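Local atomic coordinates of processed glycerol phosphate lipoteichoic acid synthase 2 (Bacillus subtilis, PDB entry 2W8D), a protein that belongs to the sulfatase family of the alkaline phosphatase clan, an alpha/beta fold built round a mixed beta sheet, and carries a bound magnesium ion. Residues G147-F151 with D416-T420; F129-Q134 with D153-Y157; V304-A308 with D334-K338; M90-Y96 with D310-P315. All coordinates share one frame. Residues are numbered along the deposited sequence.

From the N terminus, 90-96 at the end of helix 86-93 pairs with 310-315, so interaction 4 closes a long loop and joins helices 86-93 and 313-320. Nested inside it, interaction 2 (129-134 with 153-157) links the outgoing ends of neighbouring parallel strands. Segment 147-151 falls between 129-134 and 153-157 and meets 416-420 near the C terminus; interaction 1 crosses interactions 2 and 4, ties the C-terminal tail to strand 150-152, and touches interaction 2 through Phe151 and Tyr419. Interaction 3, nested within interaction 1, joins the loop between strands 303-304 and 308-309 to the turn after helix 313-320; it crosses interaction 4, touching it via Ile335 and Asp312, across the chain's centre from interactions 1 and 2.

Interaction 1 (G147-F151 with D416-T420); sequences GIDKF and DYDYT
The irregular C-terminal tail 416-420, extended at Tyr417 and Asp418, packs along the loop between helix 139-145 and strand 150-152 and the start of that strand, in the same direction as 147-151. Gly147 (phi 75°) ends the helix in a Schellman motif. The CA atoms of Asp149 and Tyr417 lie 6.1 Å apart, those of Phe151 and Tyr419 5.9 Å. Tyr417 and Tyr419 (both chi1 m) point toward 147-151, Tyr417 at the loop 147-149 and Tyr419 farther on, as far as Phe151.

Aromatic packing centres on Tyr419. Phe151 (chi1 t), also met edge-to-face by Tyr143, turns its ring edge to the Tyr419 face in a T-shaped pair, ring centroids 5.8 Å apart and planes at 84°, while Phe151 CB makes a CH-pi contact 3.7 Å from the Tyr419 centroid. Tyr417 lays a ring face against Gly147, with Gly147 CA 3.7 Å from Tyr417 OH.

The polar contact is one hydrogen bond, Tyr419 OH to Ile148 O, 2.7 Å. Lys120 NZ forms a salt bridge with Asp149 OD1 and hydrogen bonds with Gly147 O and Tyr417 OH; Asp149 OD2 takes Ser126 N. The tail is thus held through tyrosine rings and hydroxyls rather than by strand pairing.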
loop_
_atom_site.group_PDB
_atom_site.type_symbol
_atom_site.label_atom_id
_atom_site.label_comp_id
_atom_site.label_asym_id
_atom_site.label_seq_id
_atom_site.Cartn_x
_atom_site.Cartn_y
_atom_site.Cartn_z
ATOM N N GLY A 147 -6.467 16.548 0.789
ATOM C CA GLY A 147 -7.839 16.721 1.184
ATOM C C GLY A 147 -8.368 15.829 2.283
ATOM O O GLY A 147 -9.582 15.650 2.386
ATOM N N ILE A 148 -7.509 15.245 3.105
ATOM C CA ILE A 148 -8.029 14.368 4.135
ATOM C C ILE A 148 -8.737 15.273 5.164
ATOM O O ILE A 148 -8.107 16.210 5.678
ATOM C CB ILE A 148 -6.961 13.500 4.831
ATOM C CG1 ILE A 148 -6.118 12.636 3.864
ATOM C CG2 ILE A 148 -7.608 12.599 5.888
ATOM C CD1 ILE A 148 -6.827 11.970 2.768
ATOM N N ASP A 149 -10.023 15.000 5.453
ATOM C CA ASP A 149 -10.819 15.892 6.346
ATOM C C ASP A 149 -10.377 15.773 7.783
ATOM O O ASP A 149 -10.424 16.750 8.508
ATOM C CB ASP A 149 -12.349 15.604 6.327
ATOM C CG ASP A 149 -12.963 15.770 4.964
ATOM O OD1 ASP A 149 -12.983 16.909 4.498
ATOM O OD2 ASP A 149 -13.386 14.767 4.337
ATOM N N LYS A 150 -9.996 14.570 8.210
ATOM C CA LYS A 150 -9.719 14.356 9.628
ATOM C C LYS A 150 -8.471 13.510 9.897
ATOM O O LYS A 150 -8.197 12.530 9.208
ATOM C CB LYS A 150 -10.931 13.729 10.321
ATOM C CG LYS A 150 -12.208 14.579 10.380
ATOM C CD LYS A 150 -13.367 13.656 10.706
ATOM C CE LYS A 150 -14.734 14.320 10.631
ATOM N NZ LYS A 150 -14.870 15.371 11.675
ATOM N N PHE A 151 -7.722 13.886 10.927
ATOM C CA PHE A 151 -6.544 13.136 11.294
ATOM C C PHE A 151 -6.626 12.704 12.755
ATOM O O PHE A 151 -6.366 13.481 13.635
ATOM C CB PHE A 151 -5.275 13.973 10.995
ATOM C CG PHE A 151 -3.981 13.182 11.051
ATOM C CD1 PHE A 151 -3.964 11.857 11.501
ATOM C CD2 PHE A 151 -2.782 13.775 10.675
ATOM C CE1 PHE A 151 -2.776 11.117 11.555
ATOM C CE2 PHE A 151 -1.565 13.039 10.733
ATOM C CZ PHE A 151 -1.571 11.711 11.177
ATOM N N ASP A 416 -8.409 24.667 4.555
ATOM C CA ASP A 416 -9.689 24.171 5.084
ATOM C C ASP A 416 -9.516 23.196 6.229
ATOM O O ASP A 416 -10.410 23.030 7.040
ATOM C CB ASP A 416 -10.484 23.402 4.008
ATOM C CG ASP A 416 -11.102 24.302 2.939
ATOM O OD1 ASP A 416 -11.356 25.519 3.159
ATOM O OD2 ASP A 416 -11.369 23.759 1.853
ATOM N N TYR A 417 -8.388 22.486 6.251
ATOM C CA TYR A 417 -8.203 21.377 7.183
ATOM C C TYR A 417 -7.494 21.817 8.454
ATOM O O TYR A 417 -6.611 22.659 8.432
ATOM C CB TYR A 417 -7.538 20.200 6.453
ATOM C CG TYR A 417 -8.289 19.905 5.171
ATOM C CD1 TYR A 417 -9.583 19.355 5.209
ATOM C CD2 TYR A 417 -7.762 20.272 3.924
ATOM C CE1 TYR A 417 -10.316 19.139 4.043
ATOM C CE2 TYR A 417 -8.491 20.043 2.742
ATOM C CZ TYR A 417 -9.767 19.477 2.813
ATOM O OH TYR A 417 -10.501 19.271 1.665
ATOM N N ASP A 418 -7.959 21.319 9.582
ATOM C CA ASP A 418 -7.354 21.659 10.854
ATOM C C ASP A 418 -7.335 20.397 11.678
ATOM O O ASP A 418 -8.363 19.746 11.831
ATOM C CB ASP A 418 -8.159 22.725 11.561
ATOM C CG ASP A 418 -7.667 22.980 12.982
ATOM O OD1 ASP A 418 -6.424 23.230 13.126
ATOM O OD2 ASP A 418 -8.536 22.944 13.918
ATOM N N TYR A 419 -6.160 20.035 12.183
ATOM C CA TYR A 419 -6.005 18.776 12.897
ATOM C C TYR A 419 -5.607 18.910 14.374
ATOM O O TYR A 419 -5.025 17.990 14.963
ATOM C CB TYR A 419 -4.997 17.883 12.175
ATOM C CG TYR A 419 -5.255 17.604 10.711
ATOM C CD1 TYR A 419 -6.536 17.273 10.219
ATOM C CD2 TYR A 419 -4.193 17.623 9.821
ATOM C CE1 TYR A 419 -6.732 16.978 8.855
ATOM C CE2 TYR A 419 -4.358 17.318 8.487
ATOM C CZ TYR A 419 -5.606 16.999 7.996
ATOM O OH TYR A 419 -5.663 16.719 6.651
ATOM N N THR A 420 -5.935 20.044 14.971
ATOM C CA THR A 420 -5.809 20.228 16.399
ATOM C C THR A 420 -6.990 19.507 17.084
ATOM O O THR A 420 -8.147 19.637 16.645
ATOM C CB THR A 420 -5.814 21.741 16.730
ATOM O OG1 THR A 420 -4.765 22.402 16.000
ATOM C CG2 THR A 420 -5.629 21.985 18.229
#

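Interaction 2 (F129-Q134 with D153-Y157); sequences FHGNTQ and DSAYY
A single carboxylate, that of Asp153, serves both its own turn and the facing segment. This happens where two parallel neighbours in the mixed sheet, strands 125-130 and 150-152, give way to loops; with helix 139-145 between them they form a beta-alpha-beta unit. Segments 129-134 and 153-157 run on in the same direction, but the register slips by one residue, with CA separations of 5.0 Å for His130 and Asp153 and 4.5 Å for Asn132 and Ser154.

With chi1 at 71° (p), Asp153 accepts Ala155 N at OD1 (3.1 Å), an Asx turn, and Gln134 N at OD2 (3.1 Å). The turn leads into the 3-10 segment 154-156, in which Tyr156 N binds Asp153 O at 3.0 Å and Tyr157 N binds Ser154 O at 3.3 Å. A backbone hydrogen bond, Ser154 N to Asn132 O (3.1 Å, 157°), joins the loop at Asn132 to the start of the 3-10 segment, and a CA-H...O contact brings Asp153 CA to 3.2 Å from His130 O. Thr133 N donates to Asn132 OD1 at 2.7 Å.

The His130 side chain, its ND1 bound to Ile194 O, is about 8 Å from the magnesium ion. Tyr157 (chi1 m) swings back toward 129-134, and its hydroxyl, hydrogen-bonded to Ser178, sits at the edge of the Phe129 ring, Tyr157 OH to Phe129 CD1 3.5 Å.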
loop_
_atom_site.group_PDB
_atom_site.type_symbol
_atom_site.label_atom_id
_atom_site.label_comp_id
_atom_site.label_asym_id
_atom_site.label_seq_id
_atom_site.Cartn_x
_atom_site.Cartn_y
_atom_site.Cartn_z
ATOM N N PHE A 129 -6.258 7.243 10.711
ATOM C CA PHE A 129 -6.054 6.833 12.097
ATOM C C PHE A 129 -4.624 6.389 12.270
ATOM O O PHE A 129 -4.096 5.654 11.445
ATOM C CB PHE A 129 -6.991 5.683 12.457
ATOM C CG PHE A 129 -8.439 6.043 12.350
ATOM C CD1 PHE A 129 -9.171 6.388 13.487
ATOM C CD2 PHE A 129 -9.066 6.093 11.105
ATOM C CE1 PHE A 129 -10.497 6.747 13.382
ATOM C CE2 PHE A 129 -10.412 6.455 10.997
ATOM C CZ PHE A 129 -11.121 6.783 12.134
ATOM N N HIS A 130 -3.980 6.803 13.340
ATOM C CA HIS A 130 -2.599 6.420 13.557
ATOM C C HIS A 130 -2.214 6.746 14.983
ATOM O O HIS A 130 -2.540 7.817 15.494
ATOM C CB HIS A 130 -1.724 7.187 12.591
ATOM C CG HIS A 130 -0.286 6.804 12.637
ATOM N ND1 HIS A 130 0.149 5.515 12.403
ATOM C CD2 HIS A 130 0.818 7.540 12.879
ATOM C CE1 HIS A 130 1.464 5.477 12.507
ATOM N NE2 HIS A 130 1.892 6.694 12.788
ATOM N N GLY A 131 -1.539 5.806 15.638
ATOM C CA GLY A 131 -1.240 5.936 17.062
ATOM C C GLY A 131 0.072 6.630 17.352
ATOM O O GLY A 131 0.809 6.182 18.210
ATOM N N ASN A 132 0.368 7.713 16.638
ATOM C CA ASN A 132 1.618 8.451 16.815
ATOM C C ASN A 132 1.343 9.910 16.473
ATOM O O ASN A 132 0.308 10.204 15.892
ATOM C CB ASN A 132 2.736 7.874 15.925
ATOM C CG ASN A 132 4.145 8.453 16.256
ATOM O OD1 ASN A 132 4.331 9.147 17.247
ATOM N ND2 ASN A 132 5.121 8.154 15.416
ATOM N N THR A 133 2.237 10.819 16.837
ATOM C CA THR A 133 1.985 12.217 16.571
ATOM C C THR A 133 1.836 12.492 15.063
ATOM O O THR A 133 2.435 11.822 14.231
ATOM C CB THR A 133 3.008 13.158 17.262
ATOM O OG1 THR A 133 2.686 14.511 16.940
ATOM C CG2 THR A 133 4.445 12.876 16.811
ATOM N N GLN A 134 0.962 13.438 14.750
ATOM C CA GLN A 134 0.674 13.882 13.385
ATOM C C GLN A 134 1.867 14.508 12.648
ATOM O O GLN A 134 1.849 14.587 11.426
ATOM C CB GLN A 134 -0.490 14.892 13.403
ATOM C CG GLN A 134 -0.218 16.195 14.169
ATOM C CD GLN A 134 -1.414 17.098 14.214
ATOM O OE1 GLN A 134 -2.279 16.970 15.083
ATOM N NE2 GLN A 134 -1.468 18.043 13.306
ATOM N N ASP A 153 -4.792 11.333 15.250
ATOM C CA ASP A 153 -3.456 10.916 15.664
ATOM C C ASP A 153 -3.432 10.485 17.148
ATOM O O ASP A 153 -4.496 10.261 17.766
ATOM C CB ASP A 153 -2.407 11.998 15.363
ATOM C CG ASP A 153 -2.547 13.205 16.272
ATOM O OD1 ASP A 153 -3.517 13.266 17.081
ATOM O OD2 ASP A 153 -1.683 14.101 16.176
ATOM N N SER A 154 -2.218 10.361 17.694
ATOM C CA SER A 154 -1.989 9.911 19.066
ATOM C C SER A 154 -2.693 10.739 20.137
ATOM O O SER A 154 -2.888 10.256 21.246
ATOM C CB SER A 154 -0.485 9.757 19.384
ATOM O OG SER A 154 0.190 11.001 19.453
ATOM N N ALA A 155 -3.093 11.963 19.825
ATOM C CA ALA A 155 -3.838 12.766 20.810
ATOM C C ALA A 155 -5.188 12.112 21.168
ATOM O O ALA A 155 -5.748 12.392 22.214
ATOM C CB ALA A 155 -4.032 14.220 20.328
ATOM N N TYR A 156 -5.697 11.238 20.306
ATOM C CA TYR A 156 -7.011 10.647 20.515
ATOM C C TYR A 156 -6.974 9.254 21.144
ATOM O O TYR A 156 -8.025 8.645 21.339
ATOM C CB TYR A 156 -7.778 10.569 19.206
ATOM C CG TYR A 156 -8.230 11.891 18.661
ATOM C CD1 TYR A 156 -9.523 12.375 18.913
ATOM C CD2 TYR A 156 -7.376 12.661 17.861
ATOM C CE1 TYR A 156 -9.944 13.609 18.398
ATOM C CE2 TYR A 156 -7.785 13.885 17.348
ATOM C CZ TYR A 156 -9.057 14.345 17.605
ATOM O OH TYR A 156 -9.419 15.572 17.075
ATOM N N TYR A 157 -5.772 8.762 21.446
ATOM C CA TYR A 157 -5.580 7.494 22.130
ATOM C C TYR A 157 -4.980 7.683 23.520
ATOM O O TYR A 157 -4.252 8.630 23.755
ATOM C CB TYR A 157 -4.718 6.573 21.272
ATOM C CG TYR A 157 -5.301 6.372 19.890
ATOM C CD1 TYR A 157 -6.163 5.315 19.634
ATOM C CD2 TYR A 157 -5.020 7.270 18.850
ATOM C CE1 TYR A 157 -6.723 5.136 18.393
ATOM C CE2 TYR A 157 -5.576 7.096 17.591
ATOM C CZ TYR A 157 -6.430 6.030 17.376
ATOM O OH TYR A 157 -7.003 5.838 16.153
#

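Interaction 3 (V304-A308 with D334-K338); sequences VHKYA and DILSK
Ile335 and Lys306 give the largest buried areas where a type I beta turn, Asp334 to Ser337, faces the loop between strands 303-304 and 308-309. Both of these short strands pair in parallel with strand 70-76 of the mixed sheet, so the turn, which follows helix 313-320, packs beside that edge of the domain. The segments stay rather far apart: nearest CA pairs are Ala308 with Ile335 at 6.7 Å and Val304 with Leu336 at 8.6 Å, and side chains fill the gap.

Ile335 (chi1 m, chi2 t) supplies the apolar part. Its CD1 lies 3.7 Å from Ala308 CB, and its CG2 lies 4.2 Å from Val304 CG2; Phe72 of strand 70-76 touches both Val304 and Ile335. Leu336 CD2 adds a looser contact with Val304 CG1, 4.4 Å.

Lys306 spans the gap with its chain nearly fully extended after an m chi1. Its ammonium group donates to two carbonyls of the turn, NZ to Ile335 O at 3.1 Å and, in a weak bond, NZ to Ser337 O at 2.9 Å. The turn itself is closed by Ser337 N to Asp334 O (3.1 Å), and Asp334 OD1 completes an Asx turn by accepting Leu336 N at 2.8 Å.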
loop_
_atom_site.group_PDB
_atom_site.type_symbol
_atom_site.label_atom_id
_atom_site.label_comp_id
_atom_site.label_asym_id
_atom_site.label_seq_id
_atom_site.Cartn_x
_atom_site.Cartn_y
_atom_site.Cartn_z
ATOM N N VAL A 304 -5.998 -13.233 -7.510
ATOM C CA VAL A 304 -5.420 -12.829 -8.814
ATOM C C VAL A 304 -3.882 -12.855 -8.871
ATOM O O VAL A 304 -3.230 -12.423 -7.929
ATOM C CB VAL A 304 -6.111 -11.546 -9.450
ATOM C CG1 VAL A 304 -7.192 -10.973 -8.556
ATOM C CG2 VAL A 304 -5.136 -10.530 -9.917
ATOM N N HIS A 305 -3.326 -13.402 -9.960
ATOM C CA HIS A 305 -1.865 -13.623 -10.091
ATOM C C HIS A 305 -1.153 -12.611 -10.983
ATOM O O HIS A 305 0.057 -12.712 -11.221
ATOM C CB HIS A 305 -1.551 -15.054 -10.563
ATOM C CG HIS A 305 -2.284 -16.092 -9.789
ATOM N ND1 HIS A 305 -2.159 -16.218 -8.422
ATOM C CD2 HIS A 305 -3.199 -17.013 -10.172
ATOM C CE1 HIS A 305 -2.962 -17.180 -7.996
ATOM N NE2 HIS A 305 -3.596 -17.683 -9.040
ATOM N N LYS A 306 -1.910 -11.661 -11.492
ATOM C CA LYS A 306 -1.330 -10.586 -12.269
ATOM C C LYS A 306 -0.279 -9.814 -11.456
ATOM O O LYS A 306 -0.502 -9.467 -10.310
ATOM C CB LYS A 306 -2.423 -9.618 -12.708
ATOM C CG LYS A 306 -3.402 -10.209 -13.711
ATOM C CD LYS A 306 -4.253 -9.094 -14.245
ATOM C CE LYS A 306 -5.448 -9.597 -15.044
ATOM N NZ LYS A 306 -6.342 -8.412 -15.265
ATOM N N TYR A 307 0.867 -9.567 -12.072
ATOM C CA TYR A 307 1.907 -8.676 -11.524
ATOM C C TYR A 307 1.320 -7.273 -11.405
ATOM O O TYR A 307 0.572 -6.855 -12.282
ATOM C CB TYR A 307 3.158 -8.747 -12.412
ATOM C CG TYR A 307 3.954 -10.003 -12.133
ATOM C CD1 TYR A 307 3.413 -11.275 -12.332
ATOM C CD2 TYR A 307 5.230 -9.914 -11.607
ATOM C CE1 TYR A 307 4.162 -12.449 -12.023
ATOM C CE2 TYR A 307 5.981 -11.045 -11.308
ATOM C CZ TYR A 307 5.455 -12.287 -11.503
ATOM O OH TYR A 307 6.259 -13.329 -11.172
ATOM N N ALA A 308 1.614 -6.592 -10.292
ATOM C CA ALA A 308 1.059 -5.282 -9.976
ATOM C C ALA A 308 1.916 -4.578 -8.939
ATOM O O ALA A 308 2.581 -5.234 -8.168
ATOM C CB ALA A 308 -0.396 -5.430 -9.439
ATOM N N ASP A 334 -5.411 -0.150 -13.261
ATOM C CA ASP A 334 -6.398 -1.004 -12.594
ATOM C C ASP A 334 -6.031 -2.479 -12.774
ATOM O O ASP A 334 -5.968 -2.983 -13.893
ATOM C CB ASP A 334 -7.785 -0.710 -13.179
ATOM C CG ASP A 334 -8.885 -1.649 -12.664
ATOM O OD1 ASP A 334 -8.678 -2.479 -11.766
ATOM O OD2 ASP A 334 -9.998 -1.565 -13.184
ATOM N N ILE A 335 -5.798 -3.162 -11.662
ATOM C CA ILE A 335 -5.403 -4.562 -11.701
ATOM C C ILE A 335 -6.495 -5.438 -12.287
ATOM O O ILE A 335 -6.204 -6.414 -12.964
ATOM C CB ILE A 335 -4.936 -5.085 -10.300
ATOM C CG1 ILE A 335 -3.940 -4.111 -9.684
ATOM C CG2 ILE A 335 -4.253 -6.461 -10.414
ATOM C CD1 ILE A 335 -3.670 -4.324 -8.188
ATOM N N LEU A 336 -7.760 -5.078 -12.065
ATOM C CA LEU A 336 -8.862 -5.917 -12.568
ATOM C C LEU A 336 -9.143 -5.690 -14.044
ATOM O O LEU A 336 -9.930 -6.405 -14.624
ATOM C CB LEU A 336 -10.144 -5.737 -11.727
ATOM C CG LEU A 336 -9.882 -6.044 -10.249
ATOM C CD1 LEU A 336 -11.122 -5.817 -9.379
ATOM C CD2 LEU A 336 -9.311 -7.475 -10.099
ATOM N N SER A 337 -8.499 -4.697 -14.646
ATOM C CA SER A 337 -8.671 -4.416 -16.069
ATOM C C SER A 337 -8.078 -5.505 -16.959
ATOM O O SER A 337 -6.980 -6.014 -16.680
ATOM C CB SER A 337 -8.025 -3.085 -16.429
ATOM O OG SER A 337 -8.022 -2.895 -17.831
ATOM N N LYS A 338 -8.784 -5.840 -18.043
ATOM C CA LYS A 338 -8.262 -6.803 -19.018
ATOM C C LYS A 338 -6.897 -6.385 -19.585
ATOM O O LYS A 338 -6.019 -7.227 -19.769
ATOM C CB LYS A 338 -9.258 -7.053 -20.162
ATOM C CG LYS A 338 -10.251 -8.196 -19.932
ATOM C CD LYS A 338 -11.529 -7.684 -19.248
ATOM C CE LYS A 338 -12.780 -8.556 -19.533
ATOM N NZ LYS A 338 -12.891 -9.726 -18.614
#

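Interaction 4 (M90-Y96 with D310-P315); sequences MMENSLY and DVDVAP
Val311 is the apolar centre of this buried junction, where the end of helix 86-93 meets the start of helix 313-320 in the core of the alkaline phosphatase-like fold. Its CG1 sits over the Tyr96 ring face in a CH-pi contact, 3.9 Å from the centroid, and 3.7 Å from the SE of selenomethionine Met90. A second selenomethionine, Met91, places SE 3.7 Å from Val313 CB, and Ala314 CB lies 3.3 Å from Met91 O. The segments run in opposite senses: CA atoms are 4.4 Å apart for Ser94 and Val311, 5.5 Å for Met91 and Ala314.

Farther out, Ser94, leaving the helix with positive phi (54°), donates OG to Val311 O at 2.7 Å. Asp310 carries its carboxylate beside the methyls, OD2 3.4 Å from Met90 CE, and is bound by Gln78 N; Tyr96 OH pairs with Glu388 of helix 380-397. One water bridges the two segments, donating to Met90 O (2.6 Å) and Asp310 O (2.8 Å) and accepting from Ala314 N at 2.9 Å.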
loop_
_atom_site.group_PDB
_atom_site.type_symbol
_atom_site.label_atom_id
_atom_site.label_comp_id
_atom_site.label_asym_id
_atom_site.label_seq_id
_atom_site.Cartn_x
_atom_site.Cartn_y
_atom_site.Cartn_z
HETATM N N MSE A 90 1.412 6.841 -2.790
HETATM C CA MSE A 90 0.980 6.081 -3.952
HETATM C C MSE A 90 -0.482 5.627 -3.873
HETATM O O MSE A 90 -1.157 5.653 -4.906
HETATM C CB MSE A 90 1.934 4.915 -4.191
HETATM C CG MSE A 90 3.250 5.423 -4.754
HETATM SE SE MSE A 90 4.503 3.976 -5.185
HETATM C CE MSE A 90 5.226 3.700 -3.413
HETATM N N MSE A 91 -0.958 5.240 -2.674
HETATM C CA MSE A 91 -2.364 4.850 -2.476
HETATM C C MSE A 91 -3.261 6.019 -2.800
HETATM O O MSE A 91 -4.288 5.833 -3.418
HETATM C CB MSE A 91 -2.689 4.416 -1.032
HETATM C CG MSE A 91 -1.909 3.232 -0.516
HETATM SE SE MSE A 91 -2.153 1.612 -1.591
HETATM C CE MSE A 91 -0.284 1.078 -1.800
ATOM N N GLU A 92 -2.880 7.220 -2.363
ATOM C CA GLU A 92 -3.737 8.406 -2.574
ATOM C C GLU A 92 -3.548 9.064 -3.935
ATOM O O GLU A 92 -4.413 9.790 -4.357
ATOM C CB GLU A 92 -3.556 9.483 -1.488
ATOM C CG GLU A 92 -3.719 9.099 -0.002
ATOM C CD GLU A 92 -4.632 7.918 0.277
ATOM O OE1 GLU A 92 -5.662 7.750 -0.397
ATOM O OE2 GLU A 92 -4.331 7.148 1.201
ATOM N N ASN A 93 -2.429 8.830 -4.625
ATOM C CA ASN A 93 -2.152 9.632 -5.831
ATOM C C ASN A 93 -1.897 8.899 -7.123
ATOM O O ASN A 93 -2.030 9.494 -8.181
ATOM C CB ASN A 93 -1.009 10.609 -5.574
ATOM C CG ASN A 93 -1.352 11.596 -4.520
ATOM O OD1 ASN A 93 -2.101 12.527 -4.780
ATOM N ND2 ASN A 93 -0.824 11.403 -3.294
ATOM N N SER A 94 -1.521 7.629 -7.032
ATOM C CA SER A 94 -1.086 6.837 -8.188
ATOM C C SER A 94 0.038 7.569 -8.915
ATOM O O SER A 94 0.065 7.697 -10.140
ATOM C CB SER A 94 -2.265 6.490 -9.107
ATOM O OG SER A 94 -1.904 5.465 -10.009
ATOM N N LEU A 95 0.941 8.098 -8.108
ATOM C CA LEU A 95 2.156 8.744 -8.570
ATOM C C LEU A 95 3.322 8.250 -7.729
ATOM O O LEU A 95 3.199 8.045 -6.528
ATOM C CB LEU A 95 2.053 10.261 -8.459
ATOM C CG LEU A 95 1.065 11.023 -9.335
ATOM C CD1 LEU A 95 1.078 12.503 -8.899
ATOM C CD2 LEU A 95 1.437 10.833 -10.818
ATOM N N TYR A 96 4.459 8.051 -8.374
ATOM C CA TYR A 96 5.654 7.578 -7.686
ATOM C C TYR A 96 6.233 8.616 -6.712
ATOM O O TYR A 96 6.170 9.826 -6.949
ATOM C CB TYR A 96 6.724 7.161 -8.708
ATOM C CG TYR A 96 6.324 5.933 -9.448
ATOM C CD1 TYR A 96 6.669 4.667 -8.964
ATOM C CD2 TYR A 96 5.570 6.023 -10.610
ATOM C CE1 TYR A 96 6.269 3.509 -9.639
ATOM C CE2 TYR A 96 5.159 4.903 -11.274
ATOM C CZ TYR A 96 5.511 3.650 -10.811
ATOM O OH TYR A 96 5.097 2.536 -11.503
ATOM N N ASP A 310 2.226 -0.880 -6.042
ATOM C CA ASP A 310 1.503 0.126 -5.264
ATOM C C ASP A 310 0.654 1.116 -6.065
ATOM O O ASP A 310 -0.430 1.425 -5.613
ATOM C CB ASP A 310 2.477 0.976 -4.435
ATOM C CG ASP A 310 3.008 0.254 -3.254
ATOM O OD1 ASP A 310 2.283 -0.628 -2.690
ATOM O OD2 ASP A 310 4.176 0.552 -2.911
ATOM N N VAL A 311 1.156 1.639 -7.207
ATOM C CA VAL A 311 0.465 2.711 -7.960
ATOM C C VAL A 311 -0.820 2.190 -8.639
ATOM O O VAL A 311 -1.670 2.975 -9.101
ATOM C CB VAL A 311 1.388 3.409 -9.019
ATOM C CG1 VAL A 311 2.530 4.250 -8.346
ATOM C CG2 VAL A 311 1.945 2.411 -9.999
ATOM N N ASP A 312 -0.959 0.864 -8.691
ATOM C CA ASP A 312 -2.143 0.253 -9.273
ATOM C C ASP A 312 -3.345 0.192 -8.321
ATOM O O ASP A 312 -4.457 -0.011 -8.779
ATOM C CB ASP A 312 -1.839 -1.164 -9.778
ATOM C CG ASP A 312 -0.680 -1.215 -10.765
ATOM O OD1 ASP A 312 -0.417 -0.221 -11.465
ATOM O OD2 ASP A 312 -0.070 -2.287 -10.885
ATOM N N VAL A 313 -3.137 0.357 -7.017
ATOM C CA VAL A 313 -4.246 0.207 -6.059
ATOM C C VAL A 313 -5.377 1.231 -6.232
ATOM O O VAL A 313 -6.559 0.858 -6.271
ATOM C CB VAL A 313 -3.766 0.160 -4.580
ATOM C CG1 VAL A 313 -4.931 -0.166 -3.611
ATOM C CG2 VAL A 313 -2.713 -0.882 -4.409
ATOM N N ALA A 314 -5.021 2.496 -6.364
ATOM C CA ALA A 314 -6.004 3.588 -6.367
ATOM C C ALA A 314 -7.039 3.468 -7.488
ATOM O O ALA A 314 -8.226 3.624 -7.217
ATOM C CB ALA A 314 -5.314 4.985 -6.393
ATOM N N PRO A 315 -6.586 3.198 -8.748
ATOM C CA PRO A 315 -7.554 2.943 -9.846
ATOM C C PRO A 315 -8.339 1.646 -9.727
ATOM O O PRO A 315 -9.435 1.548 -10.271
ATOM C CB PRO A 315 -6.677 2.886 -11.097
ATOM C CG PRO A 315 -5.215 2.837 -10.587
ATOM C CD PRO A 315 -5.236 3.510 -9.272
HETATM O O HOH W 1 -2.354 3.441 -5.652
#